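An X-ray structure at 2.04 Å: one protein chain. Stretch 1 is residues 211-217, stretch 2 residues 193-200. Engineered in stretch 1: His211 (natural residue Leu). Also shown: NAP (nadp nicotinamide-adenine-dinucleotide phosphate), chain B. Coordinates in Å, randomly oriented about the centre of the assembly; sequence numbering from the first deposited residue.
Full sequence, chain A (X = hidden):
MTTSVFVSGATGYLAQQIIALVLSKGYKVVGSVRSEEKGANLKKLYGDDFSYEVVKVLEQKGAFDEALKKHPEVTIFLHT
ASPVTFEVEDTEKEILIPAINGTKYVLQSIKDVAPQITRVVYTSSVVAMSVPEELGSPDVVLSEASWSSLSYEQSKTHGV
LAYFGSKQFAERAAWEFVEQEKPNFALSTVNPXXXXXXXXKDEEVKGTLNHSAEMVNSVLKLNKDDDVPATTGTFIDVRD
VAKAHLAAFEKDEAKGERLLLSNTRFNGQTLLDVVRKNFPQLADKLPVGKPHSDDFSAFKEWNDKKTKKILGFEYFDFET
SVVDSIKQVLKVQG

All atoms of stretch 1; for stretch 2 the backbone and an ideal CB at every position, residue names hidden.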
# COMPACT_ATOMS: atom_id res chain seq x y z
N HIS A 211 5.86 4.04 -7.53
CA HIS A 211 5.32 3.70 -8.79
C HIS A 211 3.88 4.14 -8.93
O HIS A 211 3.58 4.76 -9.89
CB HIS A 211 5.44 2.22 -9.06
CG HIS A 211 4.67 1.37 -8.11
ND1 HIS A 211 5.07 1.15 -6.82
CD2 HIS A 211 3.52 0.68 -8.26
CE1 HIS A 211 4.21 0.37 -6.21
NE2 HIS A 211 3.26 0.06 -7.07
N SER A 212 3.00 3.89 -7.97
CA SER A 212 1.65 4.40 -8.04
C SER A 212 1.46 5.94 -8.01
O SER A 212 0.83 6.47 -8.82
CB SER A 212 0.77 3.71 -6.99
OG SER A 212 0.94 4.26 -5.77
N ALA A 213 2.11 6.62 -7.10
CA ALA A 213 1.98 8.06 -6.97
C ALA A 213 2.44 8.77 -8.24
O ALA A 213 1.88 9.72 -8.63
CB ALA A 213 2.73 8.59 -5.78
N GLU A 214 3.47 8.23 -8.86
CA GLU A 214 4.04 8.79 -10.04
C GLU A 214 3.10 8.73 -11.23
O GLU A 214 3.28 9.43 -12.12
CB GLU A 214 5.38 8.18 -10.33
CG GLU A 214 6.10 8.70 -11.55
CD GLU A 214 6.62 10.11 -11.40
OE1 GLU A 214 6.65 10.63 -10.28
OE2 GLU A 214 6.98 10.69 -12.42
N MET A 215 2.11 7.86 -11.21
CA MET A 215 1.12 7.82 -12.24
C MET A 215 0.33 9.12 -12.29
O MET A 215 -0.03 9.55 -13.32
CB MET A 215 0.17 6.66 -12.08
CG MET A 215 0.71 5.30 -12.49
SD MET A 215 -0.26 4.02 -11.75
CE MET A 215 -1.78 4.18 -12.62
N VAL A 216 0.05 9.69 -11.15
CA VAL A 216 -0.44 11.04 -11.12
C VAL A 216 0.65 12.09 -11.46
O VAL A 216 0.49 12.88 -12.33
CB VAL A 216 -1.09 11.38 -9.77
CG1 VAL A 216 -1.39 12.85 -9.63
CG2 VAL A 216 -2.35 10.60 -9.56
N ASN A 217 1.72 12.08 -10.72
CA ASN A 217 2.72 13.12 -10.76
C ASN A 217 3.52 13.29 -12.07
O ASN A 217 3.93 14.36 -12.39
CB ASN A 217 3.57 13.07 -9.52
CG ASN A 217 2.73 13.13 -8.27
OD1 ASN A 217 1.79 13.85 -8.19
ND2 ASN A 217 3.09 12.38 -7.30
N UNK A 193 -6.12 -0.99 -4.30
CA UNK A 193 -5.88 -0.71 -5.69
C UNK A 193 -4.74 0.31 -5.85
O UNK A 193 -3.99 0.50 -4.94
CB UNK A 193 -7.16 -0.20 -6.35
N UNK A 194 -4.62 0.95 -6.99
CA UNK A 194 -3.58 1.95 -7.17
C UNK A 194 -3.72 3.07 -6.12
O UNK A 194 -4.75 3.61 -5.91
CB UNK A 194 -3.64 2.53 -8.59
N UNK A 195 -2.62 3.37 -5.48
CA UNK A 195 -2.61 4.35 -4.43
C UNK A 195 -2.05 5.71 -4.88
O UNK A 195 -0.92 5.83 -5.21
CB UNK A 195 -1.80 3.81 -3.25
N UNK A 196 -2.90 6.71 -4.82
CA UNK A 196 -2.56 8.08 -5.14
C UNK A 196 -2.67 8.98 -3.89
O UNK A 196 -3.30 8.66 -2.95
CB UNK A 196 -3.47 8.60 -6.26
N UNK A 197 -2.09 10.15 -3.98
CA UNK A 197 -2.10 11.11 -2.93
C UNK A 197 -0.76 11.65 -2.47
O UNK A 197 0.26 11.16 -2.80
CB UNK A 197 -2.82 10.49 -1.73
N UNK A 198 -0.78 12.72 -1.70
CA UNK A 198 0.46 13.36 -1.25
C UNK A 198 1.30 12.49 -0.34
O UNK A 198 0.75 11.66 0.28
CB UNK A 198 0.13 14.67 -0.52
N UNK A 199 2.60 12.68 -0.35
CA UNK A 199 3.51 12.02 0.57
C UNK A 199 3.35 12.56 1.97
O UNK A 199 3.02 13.68 2.12
CB UNK A 199 4.96 12.18 0.11
N UNK A 200 3.66 11.77 2.98
CA UNK A 200 3.51 12.19 4.35
C UNK A 200 4.36 13.44 4.71
O UNK A 200 3.93 14.28 5.42
CB UNK A 200 3.88 11.02 5.27
PA NAP B . 7.13 1.42 -1.99
O1A NAP B . 6.83 2.89 -1.82
O2A NAP B . 8.27 0.98 -2.87
O5B NAP B . 7.33 0.77 -0.53
C5B NAP B . 8.04 -0.45 -0.38
C4B NAP B . 8.89 -0.40 0.88
O4B NAP B . 9.18 -1.73 1.34
C3B NAP B . 10.22 0.30 0.63
O3B NAP B . 10.34 1.47 1.45
C2B NAP B . 11.30 -0.70 0.97
O2B NAP B . 12.14 -0.21 2.01
C1B NAP B . 10.59 -1.97 1.41
N9A NAP B . 10.95 -3.10 0.52
C8A NAP B . 10.66 -3.19 -0.79
N7A NAP B . 11.14 -4.35 -1.31
C5A NAP B . 11.76 -5.02 -0.32
C6A NAP B . 12.48 -6.31 -0.18
N6A NAP B . 12.64 -7.14 -1.24
N1A NAP B . 12.97 -6.63 1.04
C2A NAP B . 12.82 -5.82 2.11
N3A NAP B . 12.18 -4.64 2.05
C4A NAP B . 11.63 -4.19 0.89
O3 NAP B . 5.79 0.70 -2.51
PN NAP B . 4.34 1.24 -2.07
O1N NAP B . 3.60 1.68 -3.31
O2N NAP B . 4.52 2.20 -0.92
O5D NAP B . 3.62 -0.09 -1.50
C5D NAP B . 3.49 -0.30 -0.10
C4D NAP B . 2.82 -1.64 0.16
O4D NAP B . 1.43 -1.57 -0.13
C3D NAP B . 3.43 -2.75 -0.69
O3D NAP B . 4.06 -3.74 0.12
C2D NAP B . 2.28 -3.35 -1.48
O2D NAP B . 2.16 -4.75 -1.21
C1D NAP B . 1.03 -2.60 -1.05
N1N NAP B . 0.36 -2.02 -2.22
C2N NAP B . 0.67 -0.77 -2.60
C3N NAP B . 0.05 -0.20 -3.71
C7N NAP B . 0.40 1.20 -4.13
O7N NAP B . 0.04 1.60 -5.23
N7N NAP B . 1.08 1.97 -3.29
C4N NAP B . -0.89 -0.93 -4.41
C5N NAP B . -1.19 -2.22 -4.00
C6N NAP B . -0.54 -2.74 -2.89
P2B NAP B . 13.47 0.64 1.66
O1X NAP B . 14.38 0.40 2.83
O2X NAP B . 13.95 0.05 0.35
O3X NAP B . 12.96 2.06 1.54

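Position 193 begins the stretch, and nothing of stretch 1 lies within 5.5 Å of its ideal CB. Stretch 1 sets no demand here, and many side chains would fit. The deposited residue is Val193. Its side chain does not reach stretch 1, while its backbone O lies 3.5 Å from C4N of the NAP nicotinamide ring.

Position 194 opens the short strand 194-196. Its CA-to-CB bond points sideways to the helix. The ideal CB is 4.7 Å from Met215 CE and 4.8 Å from Ser212 CB. A methionine end offers an apolar, polarizable surface, so an aromatic ring or a long aliphatic chain would suit. The residue is Tyr194, with chi1 in the m well. Met215 CE sits over one face of the ring, 3.8 Å from the centroid of the Tyr194 ring and only 7° off its normal, a CH-pi contact. Met215 SD is 3.6 Å from Tyr194 CD1. Ser212 CB lies at the ring edge.

Position 195 also points its CA-to-CB bond sideways. Its ideal CB is 3.7 Å from Ser212 OG. The main offer to the helix is made by the backbone, whatever the side chain: the carbonyl O at 195 is 2.5 Å from Ser212 OG, a very short contact. A hydrogen bond from the serine is possible, but another acceptor is within reach of the same proton. The extended backbone suits a beta-branched residue, though others would also fit. The residue is Ile195, chi1 m and chi2 t, and the end of its side chain leads away from the helix.

Position 196 has its ideal CB 4.0 Å from Val216 CG2. CA-to-CB points sideways, but a long side chain could turn back to the surface made by Ser212, Met215 and Val216. A large apolar group would suit, aromatic or aliphatic. The residue is Phe196, which has the largest area covered by the helix in this stretch. Val216 CG2 lies over one face, 3.6 Å from the centroid of the Phe196 ring. Ser212 O meets the ring edge, 3.3 Å from Phe196 CE1. Met215 CB is 4.0 Å from the same CE1.

Position 197 has phi/psi of 126/166. A CB would be jammed against the carbonyl O of the residue before, so the backbone calls for glycine. It is Gly197. Water 1 accepts from Gly197 N at 3.0 Å and gives a weak hydrogen bond to Ala213 O at 3.4 Å, linking the loop just after the strand to the helix.

Position 198 points away from the helix. Its phi of -65° admits proline among many others, and Pro198 is found.

Position 199 has no helix atom near its ideal CB, but Ala213 CB and the Asn217 amide lie within range of a long side chain. A polar one would suit. Gln199 NE2 reaches 4.0 Å from Ala213 CB. Water 2 joins it to Asn217 ND2.

Position 200 is out of reach and unconstrained by the helix. It is Ala200.

Stretch 2, residues 193-200: VYIFGPQA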
# COMPACT_ATOMS: atom_id res chain seq x y z
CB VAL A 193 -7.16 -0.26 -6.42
CG1 VAL A 193 -8.22 -1.31 -6.30
CG2 VAL A 193 -7.64 1.07 -5.90
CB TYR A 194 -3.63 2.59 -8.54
CG TYR A 194 -3.17 1.78 -9.68
CD1 TYR A 194 -1.87 1.47 -9.84
CD2 TYR A 194 -4.04 1.33 -10.61
CE1 TYR A 194 -1.42 0.74 -10.87
CE2 TYR A 194 -3.62 0.57 -11.67
CZ TYR A 194 -2.30 0.28 -11.79
OH TYR A 194 -1.84 -0.44 -12.83
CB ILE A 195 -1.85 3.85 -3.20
CG1 ILE A 195 -2.37 2.50 -2.71
CG2 ILE A 195 -1.87 4.89 -2.11
CD1 ILE A 195 -1.62 1.97 -1.55
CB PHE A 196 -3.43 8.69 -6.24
CG PHE A 196 -3.45 7.94 -7.53
CD1 PHE A 196 -2.43 7.14 -7.93
CD2 PHE A 196 -4.52 8.08 -8.37
CE1 PHE A 196 -2.49 6.47 -9.12
CE2 PHE A 196 -4.57 7.43 -9.56
CZ PHE A 196 -3.58 6.62 -9.93
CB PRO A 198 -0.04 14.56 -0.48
CG PRO A 198 -1.35 14.17 0.03
CD PRO A 198 -1.94 13.31 -1.02
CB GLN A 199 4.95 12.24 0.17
CG GLN A 199 5.26 12.10 -1.28
CD GLN A 199 5.44 10.68 -1.71
OE1 GLN A 199 6.24 9.97 -1.18
NE2 GLN A 199 4.71 10.28 -2.69
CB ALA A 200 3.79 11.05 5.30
O HOH W 1 -0.49 10.67 -6.41
O HOH W 2 2.74 11.73 -4.14
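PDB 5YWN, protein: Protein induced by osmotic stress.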